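Local coordinates for protein Stk_08120 (Sulfolobus tokodaii str. 7, PDB 2EJX) that probably carries fatty acids, as a member of a thermoacidophile-specific protein family that belongs to the Bet v 1-like clan, at residues P32-P36 with N118-L122; K6-K12 with T95-E101; K54-F58 with L110-Y114; P36-S40 with A51-F55. One frame throughout, in Å; residues are numbered along the deposited sequence.

How the contacts relate
The contacts build one helix-and-sheet body, in which a seven-stranded antiparallel sheet curves round the long C-terminal helix 105-137. Contact 2 joins the first strand to the last and contact 4 pairs strands 38-42 and 48-55, toward opposite ends of the strand order, centres about 20 Å apart. Contacts 1 and 3 both use helix 105-137, their centres about 12 Å apart. Contact 1 shares Pro36 with contact 4, and contact 3 shares Lys54 and Phe55 with it. Along the chain strand 7-12 of contact 2 comes first and the helix last, as in the Bet v 1-like helix-grip fold, whose members commonly hold a hydrophobic ligand between sheet and helix, consistent with a fatty acid carrier.

Contact 1. Residues P32-P36 with N118-L122; sequences PQIFP and NLDRL
Asn118 donates from ND2 to Ile34 O, 2.8 Å away, reaching from helix 105-137 to the carbonyl of the last helical residue of helix 27-34. The N-H comes in above the carbonyl plane, about 70° out of it, and is therefore not directed at a lone pair. The other end of the same amide is held by its own helix: Arg121 NH2 donates to Asn118 OD1 at 3.1 Å, with the oxygen in the guanidinium plane and an almost straight bond (174°). With both ends gripped, the amide is fixed in its rotation. Asn118 CG lies opposite the carbonyl carbon of its residue (chi1 -83°), which turns ND2 out toward helix 27-34. Swapping in an alanine here would probably leave Ile34 O without this donor and Arg121 NH2 without its in-plane acceptor, setting the guanidinium freer to move. Beside the polar bridge is an apolar patch, where Ile34 CG1 meets Leu119 CD2 at 3.9 Å and, from the next turn of the helix, Leu122 CD2 at 4.0 Å. Leu122 CD1 packs instead across the Gln33 side chain. Deeper in, Leu119 and Leu122 rest on Ile98 of strand 95-102 and on strand 7-12, while Phe35, just past the helix end, turns away to Tyr60 and Val62 of strand 58-69 and meets Tyr77 edge-to-face.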
loop_
_atom_site.group_PDB
_atom_site.type_symbol
_atom_site.label_atom_id
_atom_site.label_comp_id
_atom_site.label_asym_id
_atom_site.label_seq_id
_atom_site.Cartn_x
_atom_site.Cartn_y
_atom_site.Cartn_z
ATOM N N PRO A 32 -6.116 -0.268 -0.981
ATOM C CA PRO A 32 -7.118 -0.740 -0.023
ATOM C C PRO A 32 -6.512 -1.490 1.173
ATOM O O PRO A 32 -7.044 -1.419 2.285
ATOM C CB PRO A 32 -7.989 -1.675 -0.871
ATOM C CG PRO A 32 -7.756 -1.162 -2.300
ATOM C CD PRO A 32 -6.340 -0.850 -2.316
ATOM N N GLN A 33 -5.387 -2.147 0.960
ATOM C CA GLN A 33 -4.718 -2.893 2.057
ATOM C C GLN A 33 -4.113 -2.008 3.130
ATOM O O GLN A 33 -4.060 -2.430 4.296
ATOM C CB GLN A 33 -3.637 -3.843 1.540
ATOM C CG GLN A 33 -4.135 -5.085 0.807
ATOM C CD GLN A 33 -4.754 -6.149 1.712
ATOM O OE1 GLN A 33 -5.335 -7.153 1.231
ATOM N NE2 GLN A 33 -4.642 -5.952 2.996
ATOM N N ILE A 34 -3.638 -0.814 2.722
ATOM C CA ILE A 34 -2.820 0.045 3.613
ATOM C C ILE A 34 -3.499 1.331 4.059
ATOM O O ILE A 34 -3.450 1.699 5.240
ATOM C CB ILE A 34 -1.412 0.328 2.981
ATOM C CG1 ILE A 34 -0.582 -0.978 2.917
ATOM C CG2 ILE A 34 -0.602 1.355 3.827
ATOM C CD1 ILE A 34 0.523 -0.913 1.919
ATOM N N PHE A 35 -4.181 2.009 3.129
ATOM C CA PHE A 35 -4.774 3.299 3.444
ATOM C C PHE A 35 -5.968 3.131 4.393
ATOM O O PHE A 35 -6.582 2.064 4.394
ATOM C CB PHE A 35 -5.141 4.059 2.164
ATOM C CG PHE A 35 -4.000 4.873 1.612
ATOM C CD1 PHE A 35 -2.762 4.282 1.366
ATOM C CD2 PHE A 35 -4.143 6.237 1.402
ATOM C CE1 PHE A 35 -1.684 5.024 0.876
ATOM C CE2 PHE A 35 -3.056 7.004 0.923
ATOM C CZ PHE A 35 -1.841 6.390 0.643
ATOM N N PRO A 36 -6.266 4.154 5.239
ATOM C CA PRO A 36 -7.404 4.002 6.165
ATOM C C PRO A 36 -8.772 3.956 5.492
ATOM O O PRO A 36 -9.162 4.920 4.833
ATOM C CB PRO A 36 -7.330 5.242 7.077
ATOM C CG PRO A 36 -6.073 5.953 6.732
ATOM C CD PRO A 36 -5.564 5.455 5.408
ATOM N N ASN A 118 -3.342 -1.718 9.705
ATOM C CA ASN A 118 -3.272 -2.332 8.378
ATOM C C ASN A 118 -1.935 -2.981 8.115
ATOM O O ASN A 118 -1.863 -4.111 7.649
ATOM C CB ASN A 118 -3.539 -1.279 7.297
ATOM C CG ASN A 118 -5.026 -1.038 7.066
ATOM O OD1 ASN A 118 -5.876 -1.934 7.276
ATOM N ND2 ASN A 118 -5.358 0.176 6.634
ATOM N N LEU A 119 -0.855 -2.265 8.416
ATOM C CA LEU A 119 0.464 -2.848 8.213
ATOM C C LEU A 119 0.736 -4.078 9.076
ATOM O O LEU A 119 1.361 -5.034 8.616
ATOM C CB LEU A 119 1.583 -1.787 8.365
ATOM C CG LEU A 119 1.584 -0.657 7.338
ATOM C CD1 LEU A 119 2.609 0.408 7.728
ATOM C CD2 LEU A 119 1.885 -1.184 5.894
ATOM N N ASP A 120 0.287 -4.046 10.331
ATOM C CA ASP A 120 0.374 -5.198 11.229
ATOM C C ASP A 120 -0.387 -6.382 10.700
ATOM O O ASP A 120 0.131 -7.482 10.698
ATOM C CB ASP A 120 -0.149 -4.818 12.637
ATOM C CG ASP A 120 0.806 -3.911 13.401
ATOM O OD1 ASP A 120 1.926 -3.677 12.951
ATOM O OD2 ASP A 120 0.423 -3.444 14.474
ATOM N N ARG A 121 -1.641 -6.154 10.258
ATOM C CA ARG A 121 -2.454 -7.222 9.695
ATOM C C ARG A 121 -1.798 -7.799 8.417
ATOM O O ARG A 121 -1.736 -9.001 8.230
ATOM C CB ARG A 121 -3.867 -6.674 9.374
ATOM C CG ARG A 121 -4.839 -7.729 8.825
ATOM C CD ARG A 121 -6.197 -7.112 8.444
ATOM N NE ARG A 121 -6.021 -5.898 7.635
ATOM C CZ ARG A 121 -5.688 -5.868 6.338
ATOM N NH1 ARG A 121 -5.483 -6.981 5.607
ATOM N NH2 ARG A 121 -5.502 -4.676 5.772
ATOM N N LEU A 122 -1.298 -6.938 7.544
ATOM C CA LEU A 122 -0.582 -7.404 6.349
ATOM C C LEU A 122 0.649 -8.242 6.730
ATOM O O LEU A 122 0.850 -9.319 6.174
ATOM C CB LEU A 122 -0.189 -6.196 5.470
ATOM C CG LEU A 122 0.044 -6.241 3.971
ATOM C CD1 LEU A 122 -1.188 -6.706 3.189
ATOM C CD2 LEU A 122 0.438 -4.779 3.583
#

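Contact 2. Residues K6-K12 with T95-E101; sequences KVEKEIK and TLQIILE
Thr95 OG1 has two polar partners: Lys12 NZ donates to it at 2.8 Å, and Asp92 OD1 is hydrogen-bonded to it. The lysine chain is bent at chi2 (-92°), which swings its amine back over the neighbouring strand to the hydroxyl. The two strands are an antiparallel pair closing one side of the seven-stranded sheet of the helix-grip fold, with 7-12 outermost and 95-102 next to it. The axes of 7-12 and 95-101 approach to 4.7 Å, and six backbone bonds join the strands in hydrogen-bonded pairs: Val7 with Leu100, Lys9 with Ile98, and Ile11 with Leu96. Between these come the non-hydrogen-bonded pairs, where CA-H groups approach carbonyls, as Ile99 CA does Val7 O at 3.4 Å.

On the face of Glu8, Glu10 and Lys12, where strand 95-102 contributes Thr95, Gln97 and Ile99, the 7-12 side chains are exposed. There Glu10 lays its CG against Thr95 CG2 (3.5 Å) while its carboxylate goes on to a salt bridge with Lys91. Lys6, its CG set between the backbone N and the carbonyl carbon (chi1 53°), runs beside Glu101, CB to CG at 3.4 Å, and its CD touches Ile99 CG2. The other face turns to the helices. Lys9 sends its amine to a salt bridge with Asp120 of helix 105-137, and Leu96 packs on Val20, Met21 and Phe24 of helix 17-24. Alongside Leu96, Ile11 sets its CB against Leu96 CD1 at 3.8 Å, and its CD1 meets Ile98 CD1 at 3.7 Å.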
loop_
_atom_site.group_PDB
_atom_site.type_symbol
_atom_site.label_atom_id
_atom_site.label_comp_id
_atom_site.label_asym_id
_atom_site.label_seq_id
_atom_site.Cartn_x
_atom_site.Cartn_y
_atom_site.Cartn_z
ATOM N N LYS A 6 7.289 9.386 9.041
ATOM C CA LYS A 6 6.987 8.174 8.224
ATOM C C LYS A 6 6.553 7.021 9.116
ATOM O O LYS A 6 6.981 6.946 10.282
ATOM C CB LYS A 6 8.196 7.778 7.379
ATOM C CG LYS A 6 9.527 7.596 8.121
ATOM C CD LYS A 6 10.673 7.450 7.132
ATOM C CE LYS A 6 11.797 6.572 7.677
ATOM N NZ LYS A 6 12.813 7.311 8.502
ATOM N N VAL A 7 5.701 6.144 8.574
ATOM C CA VAL A 7 5.210 4.940 9.260
ATOM C C VAL A 7 5.806 3.809 8.439
ATOM O O VAL A 7 5.798 3.886 7.211
ATOM C CB VAL A 7 3.653 4.837 9.212
ATOM C CG1 VAL A 7 3.151 3.577 9.957
ATOM C CG2 VAL A 7 3.019 6.077 9.824
ATOM N N GLU A 8 6.363 2.790 9.093
ATOM C CA GLU A 8 6.887 1.668 8.318
ATOM C C GLU A 8 6.698 0.317 8.969
ATOM O O GLU A 8 6.320 0.228 10.128
ATOM C CB GLU A 8 8.357 1.880 7.985
ATOM C CG GLU A 8 9.264 2.042 9.134
ATOM C CD GLU A 8 10.599 2.577 8.660
ATOM O OE1 GLU A 8 11.228 1.938 7.776
ATOM O OE2 GLU A 8 11.007 3.650 9.153
ATOM N N LYS A 9 7.011 -0.729 8.213
ATOM C CA LYS A 9 6.767 -2.087 8.653
ATOM C C LYS A 9 7.621 -3.002 7.813
ATOM O O LYS A 9 7.616 -2.900 6.599
ATOM C CB LYS A 9 5.261 -2.443 8.458
ATOM C CG LYS A 9 4.892 -3.869 9.002
ATOM C CD LYS A 9 4.682 -3.784 10.526
ATOM C CE LYS A 9 4.554 -5.167 11.162
ATOM N NZ LYS A 9 4.473 -4.946 12.648
ATOM N N GLU A 10 8.321 -3.936 8.466
ATOM C CA GLU A 10 9.054 -4.974 7.796
ATOM C C GLU A 10 8.104 -6.126 7.666
ATOM O O GLU A 10 7.340 -6.387 8.603
ATOM C CB GLU A 10 10.244 -5.408 8.671
ATOM C CG GLU A 10 11.007 -6.559 8.094
ATOM C CD GLU A 10 12.267 -6.862 8.867
ATOM O OE1 GLU A 10 12.201 -7.702 9.770
ATOM O OE2 GLU A 10 13.311 -6.238 8.571
ATOM N N ILE A 11 8.112 -6.768 6.494
ATOM C CA ILE A 11 7.320 -7.962 6.260
ATOM C C ILE A 11 8.238 -9.072 5.816
ATOM O O ILE A 11 9.035 -8.901 4.873
ATOM C CB ILE A 11 6.256 -7.700 5.177
ATOM C CG1 ILE A 11 5.299 -6.589 5.650
ATOM C CG2 ILE A 11 5.470 -9.039 4.792
ATOM C CD1 ILE A 11 4.043 -6.420 4.818
ATOM N N LYS A 12 8.071 -10.234 6.454
ATOM C CA LYS A 12 8.769 -11.457 6.118
ATOM C C LYS A 12 7.840 -12.365 5.311
ATOM O O LYS A 12 6.667 -12.529 5.665
ATOM C CB LYS A 12 9.200 -12.160 7.409
ATOM C CG LYS A 12 10.223 -11.347 8.229
ATOM C CD LYS A 12 11.640 -11.804 7.792
ATOM C CE LYS A 12 12.754 -10.964 8.373
ATOM N NZ LYS A 12 14.045 -11.231 7.614
ATOM N N THR A 95 12.210 -10.747 2.594
ATOM C CA THR A 95 11.909 -9.602 3.439
ATOM C C THR A 95 11.707 -8.373 2.568
ATOM O O THR A 95 12.479 -8.137 1.632
ATOM C CB THR A 95 13.063 -9.286 4.437
ATOM O OG1 THR A 95 13.581 -10.515 4.939
ATOM C CG2 THR A 95 12.572 -8.454 5.596
ATOM N N LEU A 96 10.685 -7.596 2.904
ATOM C CA LEU A 96 10.503 -6.308 2.318
ATOM C C LEU A 96 10.221 -5.261 3.383
ATOM O O LEU A 96 9.978 -5.587 4.558
ATOM C CB LEU A 96 9.424 -6.330 1.224
ATOM C CG LEU A 96 7.984 -6.737 1.513
ATOM C CD1 LEU A 96 7.101 -5.609 2.088
ATOM C CD2 LEU A 96 7.352 -7.267 0.241
ATOM N N GLN A 97 10.283 -3.999 2.964
ATOM C CA GLN A 97 9.934 -2.877 3.842
ATOM C C GLN A 97 8.892 -2.025 3.168
ATOM O O GLN A 97 9.019 -1.732 1.981
ATOM C CB GLN A 97 11.213 -2.027 4.138
ATOM C CG GLN A 97 11.094 -1.042 5.340
ATOM C CD GLN A 97 11.075 -1.667 6.747
ATOM O OE1 GLN A 97 10.647 -1.028 7.717
ATOM N NE2 GLN A 97 11.544 -2.880 6.864
ATOM N N ILE A 98 7.905 -1.579 3.942
ATOM C CA ILE A 98 6.886 -0.623 3.493
ATOM C C ILE A 98 7.083 0.639 4.315
ATOM O O ILE A 98 7.177 0.562 5.554
ATOM C CB ILE A 98 5.450 -1.171 3.713
ATOM C CG1 ILE A 98 5.314 -2.537 2.998
ATOM C CG2 ILE A 98 4.394 -0.137 3.290
ATOM C CD1 ILE A 98 3.905 -3.155 3.072
ATOM N N ILE A 99 7.204 1.767 3.612
ATOM C CA ILE A 99 7.384 3.048 4.272
ATOM C C ILE A 99 6.355 4.000 3.665
ATOM O O ILE A 99 6.372 4.220 2.459
ATOM C CB ILE A 99 8.786 3.670 3.999
ATOM C CG1 ILE A 99 9.908 2.695 4.368
ATOM C CG2 ILE A 99 8.954 4.970 4.771
ATOM C CD1 ILE A 99 10.535 2.018 3.127
ATOM N N LEU A 100 5.501 4.580 4.502
ATOM C CA LEU A 100 4.568 5.620 4.087
ATOM C C LEU A 100 4.997 6.986 4.629
ATOM O O LEU A 100 5.090 7.172 5.865
ATOM C CB LEU A 100 3.152 5.328 4.589
ATOM C CG LEU A 100 2.068 6.321 4.125
ATOM C CD1 LEU A 100 1.896 6.376 2.597
ATOM C CD2 LEU A 100 0.709 5.999 4.814
ATOM N N GLU A 101 5.255 7.926 3.722
ATOM C CA GLU A 101 5.642 9.276 4.134
ATOM C C GLU A 101 4.596 10.278 3.635
ATOM O O GLU A 101 4.417 10.454 2.434
ATOM C CB GLU A 101 7.041 9.623 3.618
ATOM C CG GLU A 101 8.167 8.756 4.146
ATOM C CD GLU A 101 9.530 9.078 3.526
ATOM O OE1 GLU A 101 9.590 9.981 2.660
ATOM O OE2 GLU A 101 10.531 8.376 3.869
#

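Contact 3. Residues K54-F58 with L110-Y114; sequences KFLAF and LGKPY
Phe55 to Phe58 form a type II' beta turn, in which Leu56 takes a positive phi of 49° and Phe58 N donates to Phe55 O at 2.9 Å; the turn faces residues 110-114 of the long C-terminal helix. Phe55 touches Leu110, Gly111 and Tyr114. Its CG sits between the backbone N and the carbonyl carbon (chi1 61°), which puts the ring against Leu110 and Gly111 and leaves CB over Tyr114. That CB lies squarely over the Tyr114 ring, 4.0 Å from its centroid and only 7° off the normal, a CH-pi contact. The Phe55 ring receives one in turn, with Gly111 CA over its face, and at its edge Leu110 CB meets Phe55 CE1 at 3.7 Å. The two aromatic planes themselves are obliquely set.

Leu110 splits its methyls between two side chains of the turn: CD1 touches Phe58 CE2 at 3.7 Å and CD2 touches Leu56 CD1 at 4.1 Å. Leu56 crosses Tyr114 at about a right angle, its CD2 reaching Tyr114 OH. A water accepts from Leu56 N at 2.9 Å and has a weak contact with the same hydroxyl. A serine in place of Tyr114 would probably strip Phe55 CB of the ring face it rests on, open a gap beside Leu56 and cost the water its weak partner. Pro36 also packs against Tyr114. Here a beta hairpin closes onto the early turns of helix 105-137, as expected where the sheet of a helix-grip fold curls round its C-terminal helix.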
loop_
_atom_site.group_PDB
_atom_site.type_symbol
_atom_site.label_atom_id
_atom_site.label_comp_id
_atom_site.label_asym_id
_atom_site.label_seq_id
_atom_site.Cartn_x
_atom_site.Cartn_y
_atom_site.Cartn_z
ATOM N N LYS A 54 -12.490 6.814 4.286
ATOM C CA LYS A 54 -12.861 7.584 5.482
ATOM C C LYS A 54 -12.233 6.984 6.746
ATOM O O LYS A 54 -12.117 5.757 6.882
ATOM C CB LYS A 54 -14.375 7.648 5.600
ATOM C CG LYS A 54 -14.912 8.434 6.808
ATOM C CD LYS A 54 -16.402 8.527 6.777
ATOM C CE LYS A 54 -16.878 9.613 7.740
ATOM N NZ LYS A 54 -18.348 9.811 7.584
ATOM N N PHE A 55 -11.816 7.851 7.671
ATOM C CA PHE A 55 -11.451 7.417 9.019
ATOM C C PHE A 55 -11.893 8.531 9.967
ATOM O O PHE A 55 -11.832 9.719 9.606
ATOM C CB PHE A 55 -9.967 7.110 9.173
ATOM C CG PHE A 55 -9.080 8.276 8.905
ATOM C CD1 PHE A 55 -8.597 9.052 9.947
ATOM C CD2 PHE A 55 -8.752 8.630 7.601
ATOM C CE1 PHE A 55 -7.799 10.160 9.694
ATOM C CE2 PHE A 55 -7.940 9.741 7.339
ATOM C CZ PHE A 55 -7.476 10.509 8.383
ATOM N N LEU A 56 -12.364 8.138 11.141
ATOM C CA LEU A 56 -13.054 9.062 12.039
ATOM C C LEU A 56 -14.124 9.821 11.229
ATOM O O LEU A 56 -14.825 9.199 10.422
ATOM C CB LEU A 56 -12.048 10.015 12.707
ATOM C CG LEU A 56 -10.939 9.349 13.562
ATOM C CD1 LEU A 56 -9.898 10.389 13.883
ATOM C CD2 LEU A 56 -11.472 8.736 14.825
ATOM N N ALA A 57 -14.238 11.138 11.415
ATOM C CA ALA A 57 -15.211 11.932 10.653
ATOM C C ALA A 57 -14.728 12.388 9.276
ATOM O O ALA A 57 -15.449 13.104 8.570
ATOM C CB ALA A 57 -15.701 13.137 11.476
ATOM N N PHE A 58 -13.547 11.930 8.862
ATOM C CA PHE A 58 -12.888 12.497 7.709
ATOM C C PHE A 58 -12.868 11.635 6.460
ATOM O O PHE A 58 -12.064 10.734 6.368
ATOM C CB PHE A 58 -11.463 12.856 8.099
ATOM C CG PHE A 58 -11.411 13.635 9.376
ATOM C CD1 PHE A 58 -11.931 14.919 9.415
ATOM C CD2 PHE A 58 -10.895 13.072 10.530
ATOM C CE1 PHE A 58 -11.924 15.648 10.619
ATOM C CE2 PHE A 58 -10.884 13.793 11.748
ATOM C CZ PHE A 58 -11.400 15.069 11.770
ATOM N N LEU A 110 -3.685 11.570 12.816
ATOM C CA LEU A 110 -4.992 10.948 12.932
ATOM C C LEU A 110 -5.031 9.610 12.192
ATOM O O LEU A 110 -5.649 8.655 12.681
ATOM C CB LEU A 110 -6.041 11.898 12.406
ATOM C CG LEU A 110 -6.274 13.185 13.258
ATOM C CD1 LEU A 110 -7.316 14.007 12.608
ATOM C CD2 LEU A 110 -6.738 12.847 14.637
ATOM N N GLY A 111 -4.377 9.534 11.035
ATOM C CA GLY A 111 -4.450 8.305 10.204
ATOM C C GLY A 111 -3.529 7.211 10.708
ATOM O O GLY A 111 -3.711 6.016 10.366
ATOM N N LYS A 112 -2.545 7.589 11.536
ATOM C CA LYS A 112 -1.501 6.632 11.941
ATOM C C LYS A 112 -1.978 5.293 12.519
ATOM O O LYS A 112 -1.529 4.250 12.025
ATOM C CB LYS A 112 -0.401 7.233 12.839
ATOM C CG LYS A 112 0.834 6.316 12.848
ATOM C CD LYS A 112 1.997 6.923 13.616
ATOM C CE LYS A 112 3.218 6.015 13.530
ATOM N NZ LYS A 112 4.215 6.398 14.581
ATOM N N PRO A 113 -2.863 5.295 13.546
ATOM C CA PRO A 113 -3.235 3.965 14.044
ATOM C C PRO A 113 -3.971 3.082 13.022
ATOM O O PRO A 113 -3.923 1.870 13.158
ATOM C CB PRO A 113 -4.162 4.252 15.218
ATOM C CG PRO A 113 -4.606 5.646 15.037
ATOM C CD PRO A 113 -3.546 6.365 14.312
ATOM N N TYR A 114 -4.658 3.681 12.055
ATOM C CA TYR A 114 -5.364 2.929 10.994
ATOM C C TYR A 114 -4.350 2.318 10.034
ATOM O O TYR A 114 -4.390 1.127 9.709
ATOM C CB TYR A 114 -6.316 3.875 10.241
ATOM C CG TYR A 114 -7.384 4.389 11.153
ATOM C CD1 TYR A 114 -8.526 3.630 11.394
ATOM C CD2 TYR A 114 -7.225 5.606 11.830
ATOM C CE1 TYR A 114 -9.510 4.085 12.255
ATOM C CE2 TYR A 114 -8.182 6.068 12.702
ATOM C CZ TYR A 114 -9.340 5.312 12.901
ATOM O OH TYR A 114 -10.292 5.760 13.787
HETATM O O HOH W 1 -12.877 5.366 11.615
#

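Contact 4. Residues P36-S40 with A51-F55; sequences PGIAS and AEGKF
Gly37, with phi 60° and psi 42°, turns the chain so that its carbonyl O faces Lys54 N, which donates to it at 3.1 Å from above the carbonyl plane. A CB on Gly37 would clash with Lys54 O, and the positive phi also suits glycine. Two residues on, Ala39 has a near-helical psi of -12°, which brings its N-H and that of Ser40 to bear on one acceptor: Glu52 O takes Ala39 N at 2.8 Å and Ser40 N at 3.2 Å. Two residues facing one make this a classic beta bulge in the antiparallel hairpin of strands 38-42 and 48-55, at the edge of the sheet. Beyond it Glu52 N donates to Ser40 O.

Before the bulge, Ile38 pairs with Gly53 at a CA-CA distance of 3.9 Å; a CB on Gly53 would clash with Pro36 O and crowd Gly37 O and Ile38 CA. Ile38 sends CD1 to Ala51 CB (3.9 Å), and both side chains reach Ile31 of helix 27-34. Pro36 lies alongside Phe55, its CB 3.7 Å from Phe55 CD2. On the exposed face, Ser40 and Glu52 share a water that hydrogen-bonds Ser40 OG at 2.8 Å and donates to Glu52 OE1 at 3.2 Å.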
loop_
_atom_site.group_PDB
_atom_site.type_symbol
_atom_site.label_atom_id
_atom_site.label_comp_id
_atom_site.label_asym_id
_atom_site.label_seq_id
_atom_site.Cartn_x
_atom_site.Cartn_y
_atom_site.Cartn_z
ATOM N N PRO A 36 -6.266 4.154 5.239
ATOM C CA PRO A 36 -7.404 4.002 6.165
ATOM C C PRO A 36 -8.772 3.956 5.492
ATOM O O PRO A 36 -9.162 4.920 4.833
ATOM C CB PRO A 36 -7.330 5.242 7.077
ATOM C CG PRO A 36 -6.073 5.953 6.732
ATOM C CD PRO A 36 -5.564 5.455 5.408
ATOM N N GLY A 37 -9.491 2.854 5.679
ATOM C CA GLY A 37 -10.937 2.794 5.385
ATOM C C GLY A 37 -11.296 3.081 3.932
ATOM O O GLY A 37 -12.278 3.769 3.665
ATOM N N ILE A 38 -10.513 2.525 3.004
ATOM C CA ILE A 38 -10.789 2.658 1.559
ATOM C C ILE A 38 -12.121 1.999 1.177
ATOM O O ILE A 38 -12.344 0.824 1.470
ATOM C CB ILE A 38 -9.611 2.096 0.693
ATOM C CG1 ILE A 38 -8.332 2.907 0.913
ATOM C CG2 ILE A 38 -9.977 2.016 -0.817
ATOM C CD1 ILE A 38 -8.376 4.291 0.226
ATOM N N ALA A 39 -13.014 2.763 0.552
ATOM C CA ALA A 39 -14.335 2.240 0.171
ATOM C C ALA A 39 -14.602 2.258 -1.355
ATOM O O ALA A 39 -15.593 1.668 -1.828
ATOM C CB ALA A 39 -15.464 2.986 0.913
ATOM N N SER A 40 -13.736 2.949 -2.087
ATOM C CA SER A 40 -13.760 3.012 -3.550
ATOM C C SER A 40 -12.341 2.991 -4.110
ATOM O O SER A 40 -11.432 3.545 -3.512
ATOM C CB SER A 40 -14.507 4.260 -4.001
ATOM O OG SER A 40 -15.846 4.151 -3.535
ATOM N N ALA A 51 -8.836 6.686 -5.388
ATOM C CA ALA A 51 -9.541 6.003 -4.340
ATOM C C ALA A 51 -10.197 6.994 -3.368
ATOM O O ALA A 51 -9.819 8.160 -3.309
ATOM C CB ALA A 51 -8.574 5.074 -3.578
ATOM N N GLU A 52 -11.187 6.490 -2.650
ATOM C CA GLU A 52 -11.909 7.243 -1.638
ATOM C C GLU A 52 -11.933 6.429 -0.372
ATOM O O GLU A 52 -12.170 5.221 -0.385
ATOM C CB GLU A 52 -13.355 7.527 -2.108
ATOM C CG GLU A 52 -13.400 8.638 -3.209
ATOM C CD GLU A 52 -14.824 9.021 -3.664
ATOM O OE1 GLU A 52 -15.757 9.044 -2.833
ATOM O OE2 GLU A 52 -15.002 9.286 -4.871
ATOM N N GLY A 53 -11.699 7.094 0.751
ATOM C CA GLY A 53 -11.819 6.417 2.012
ATOM C C GLY A 53 -12.344 7.366 3.090
ATOM O O GLY A 53 -12.558 8.555 2.845
ATOM N N LYS A 54 -12.490 6.814 4.286
ATOM C CA LYS A 54 -12.861 7.584 5.482
ATOM C C LYS A 54 -12.233 6.984 6.746
ATOM O O LYS A 54 -12.117 5.757 6.882
ATOM C CB LYS A 54 -14.375 7.648 5.600
ATOM C CG LYS A 54 -14.912 8.434 6.808
ATOM C CD LYS A 54 -16.402 8.527 6.777
ATOM C CE LYS A 54 -16.878 9.613 7.740
ATOM N NZ LYS A 54 -18.348 9.811 7.584
ATOM N N PHE A 55 -11.816 7.851 7.671
ATOM C CA PHE A 55 -11.451 7.417 9.019
ATOM C C PHE A 55 -11.893 8.531 9.967
ATOM O O PHE A 55 -11.832 9.719 9.606
ATOM C CB PHE A 55 -9.967 7.110 9.173
ATOM C CG PHE A 55 -9.080 8.276 8.905
ATOM C CD1 PHE A 55 -8.597 9.052 9.947
ATOM C CD2 PHE A 55 -8.752 8.630 7.601
ATOM C CE1 PHE A 55 -7.799 10.160 9.694
ATOM C CE2 PHE A 55 -7.940 9.741 7.339
ATOM C CZ PHE A 55 -7.476 10.509 8.383
HETATM O O HOH W 2 -16.703 6.217 -1.792
#